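Local coordinates for NAD-dependent aldehyde dehydrogenase (Sinorhizobium meliloti, PDB 3U4J), which probably oxidises aldehydes to carboxylic acids, using NAD or NADP as the electron acceptor, at residues I186-T191 against Y483-Y488. Residues are numbered along the deposited sequence; the frame is centred on the assembly and turned at random.
Sequences IGSGCT and YGFDEY
The CA atoms of S188 and F485, 5.9 Å apart, are the nearest CA pair, where the end of helix 174-187 meets the short helix 483-487. G189 is the first residue to leave helical backbone angles, in a Schellman motif: positive phi (100°) and two bonds back into the last turn, among them G189 N to I186 O at 2.9 Å. Flanking G189 in sequence, S188 and C190 both direct their CB atoms toward 483-488.

S188 meets both F485 and Y488. Its OG lies in the plane of the F485 ring, at the edge, 3.6 Å from CD1, and approaches F485 O at 3.3 Å without a hydrogen bond. The hydroxyl is bonded to W184 O, one turn back in its own helix; a chi1 of -64° sets OG beside the backbone N, while F485 O is hydrogen-bonded to S489 OG. The CB of S188 rests 3.5 Å from Y488 O.

C190 SG lies 3.3 Å from Y488 O and 3.9 Å from Y488 CB. The CB of Y488 has both S188 OG and C190 SG within 4 Å, whereas its ring leads away from 186-191, packing on R181, W184 and A185 of helix 174-187 and reaching E479 through its hydroxyl. No hydrogen bond joins the two segments; the 204 Å² they bury comes from close packing of polar and apolar atoms.

Strand 153-168 links the two: T191 pairs with G163 and V165, Y488 with V162. The contact belongs to the core of the Rossmann-like nucleotide-binding domain of aldehyde dehydrogenases, at the helix-to-strand turn of a beta-alpha-beta crossover from strand 153-168 through helix 174-187 to the parallel strand 191-195, beside the entry to the antiparallel strand 489-497.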
# COMPACT_ATOMS: atom_id res chain seq x y z
N ILE A 186 -8.97 17.27 9.12
CA ILE A 186 -10.35 16.90 9.55
C ILE A 186 -10.83 15.63 8.83
O ILE A 186 -11.63 14.88 9.36
CB ILE A 186 -11.37 18.05 9.35
CG1 ILE A 186 -11.51 18.43 7.87
CG2 ILE A 186 -10.93 19.24 10.19
CD1 ILE A 186 -12.78 19.21 7.50
N GLY A 187 -10.31 15.38 7.63
CA GLY A 187 -10.57 14.12 6.92
C GLY A 187 -10.01 12.92 7.66
O GLY A 187 -10.59 11.84 7.61
N SER A 188 -8.91 13.11 8.38
CA SER A 188 -8.38 12.10 9.28
C SER A 188 -9.16 11.93 10.59
O SER A 188 -8.87 11.00 11.36
CB SER A 188 -6.91 12.41 9.64
OG SER A 188 -6.08 12.36 8.48
N GLY A 189 -10.15 12.80 10.83
CA GLY A 189 -10.97 12.75 12.08
C GLY A 189 -10.53 13.78 13.13
O GLY A 189 -11.07 13.80 14.24
N CYS A 190 -9.55 14.63 12.78
CA CYS A 190 -9.03 15.65 13.71
C CYS A 190 -9.98 16.82 13.75
O CYS A 190 -10.81 16.97 12.87
CB CYS A 190 -7.66 16.20 13.26
SG CYS A 190 -6.37 14.96 13.23
N THR A 191 -9.84 17.66 14.78
CA THR A 191 -10.50 18.96 14.81
C THR A 191 -9.37 19.97 14.79
O THR A 191 -8.24 19.63 15.16
CB THR A 191 -11.34 19.14 16.10
OG1 THR A 191 -10.49 18.96 17.25
CG2 THR A 191 -12.42 18.10 16.14
N TYR A 483 -0.13 10.97 1.68
CA TYR A 483 0.85 11.23 2.74
C TYR A 483 0.31 12.14 3.83
O TYR A 483 0.59 11.91 5.03
CB TYR A 483 2.16 11.81 2.17
CG TYR A 483 2.99 10.74 1.44
CD1 TYR A 483 4.16 10.23 2.02
CD2 TYR A 483 2.60 10.24 0.19
CE1 TYR A 483 4.90 9.23 1.37
CE2 TYR A 483 3.35 9.25 -0.47
CZ TYR A 483 4.50 8.76 0.12
OH TYR A 483 5.24 7.78 -0.52
N GLY A 484 -0.47 13.15 3.43
CA GLY A 484 -0.97 14.11 4.41
C GLY A 484 -1.86 13.42 5.44
O GLY A 484 -1.90 13.83 6.60
N PHE A 485 -2.57 12.36 5.04
CA PHE A 485 -3.43 11.69 6.04
C PHE A 485 -2.61 11.03 7.13
O PHE A 485 -3.05 10.98 8.28
CB PHE A 485 -4.41 10.72 5.41
CG PHE A 485 -5.36 11.38 4.45
CD1 PHE A 485 -6.41 12.16 4.91
CD2 PHE A 485 -5.19 11.23 3.07
CE1 PHE A 485 -7.28 12.77 4.03
CE2 PHE A 485 -6.05 11.84 2.18
CZ PHE A 485 -7.10 12.62 2.66
N ASP A 486 -1.43 10.53 6.77
CA ASP A 486 -0.53 9.92 7.74
C ASP A 486 0.02 10.99 8.70
O ASP A 486 0.20 10.71 9.88
CB ASP A 486 0.61 9.16 7.04
CG ASP A 486 0.10 7.92 6.27
OD1 ASP A 486 -1.11 7.61 6.30
OD2 ASP A 486 0.93 7.26 5.61
N GLU A 487 0.25 12.21 8.19
CA GLU A 487 0.66 13.34 9.04
C GLU A 487 -0.31 13.66 10.17
O GLU A 487 0.13 14.12 11.24
CB GLU A 487 0.85 14.62 8.22
CG GLU A 487 2.10 14.66 7.41
CD GLU A 487 3.38 14.46 8.23
OE1 GLU A 487 3.60 15.24 9.18
OE2 GLU A 487 4.15 13.53 7.90
N TYR A 488 -1.61 13.45 9.94
CA TYR A 488 -2.66 13.75 10.93
C TYR A 488 -3.32 12.52 11.52
O TYR A 488 -4.40 12.61 12.08
CB TYR A 488 -3.72 14.71 10.34
CG TYR A 488 -3.06 15.93 9.72
CD1 TYR A 488 -2.49 16.93 10.52
CD2 TYR A 488 -2.94 16.06 8.33
CE1 TYR A 488 -1.84 18.03 9.95
CE2 TYR A 488 -2.32 17.15 7.77
CZ TYR A 488 -1.77 18.13 8.58
OH TYR A 488 -1.13 19.22 8.02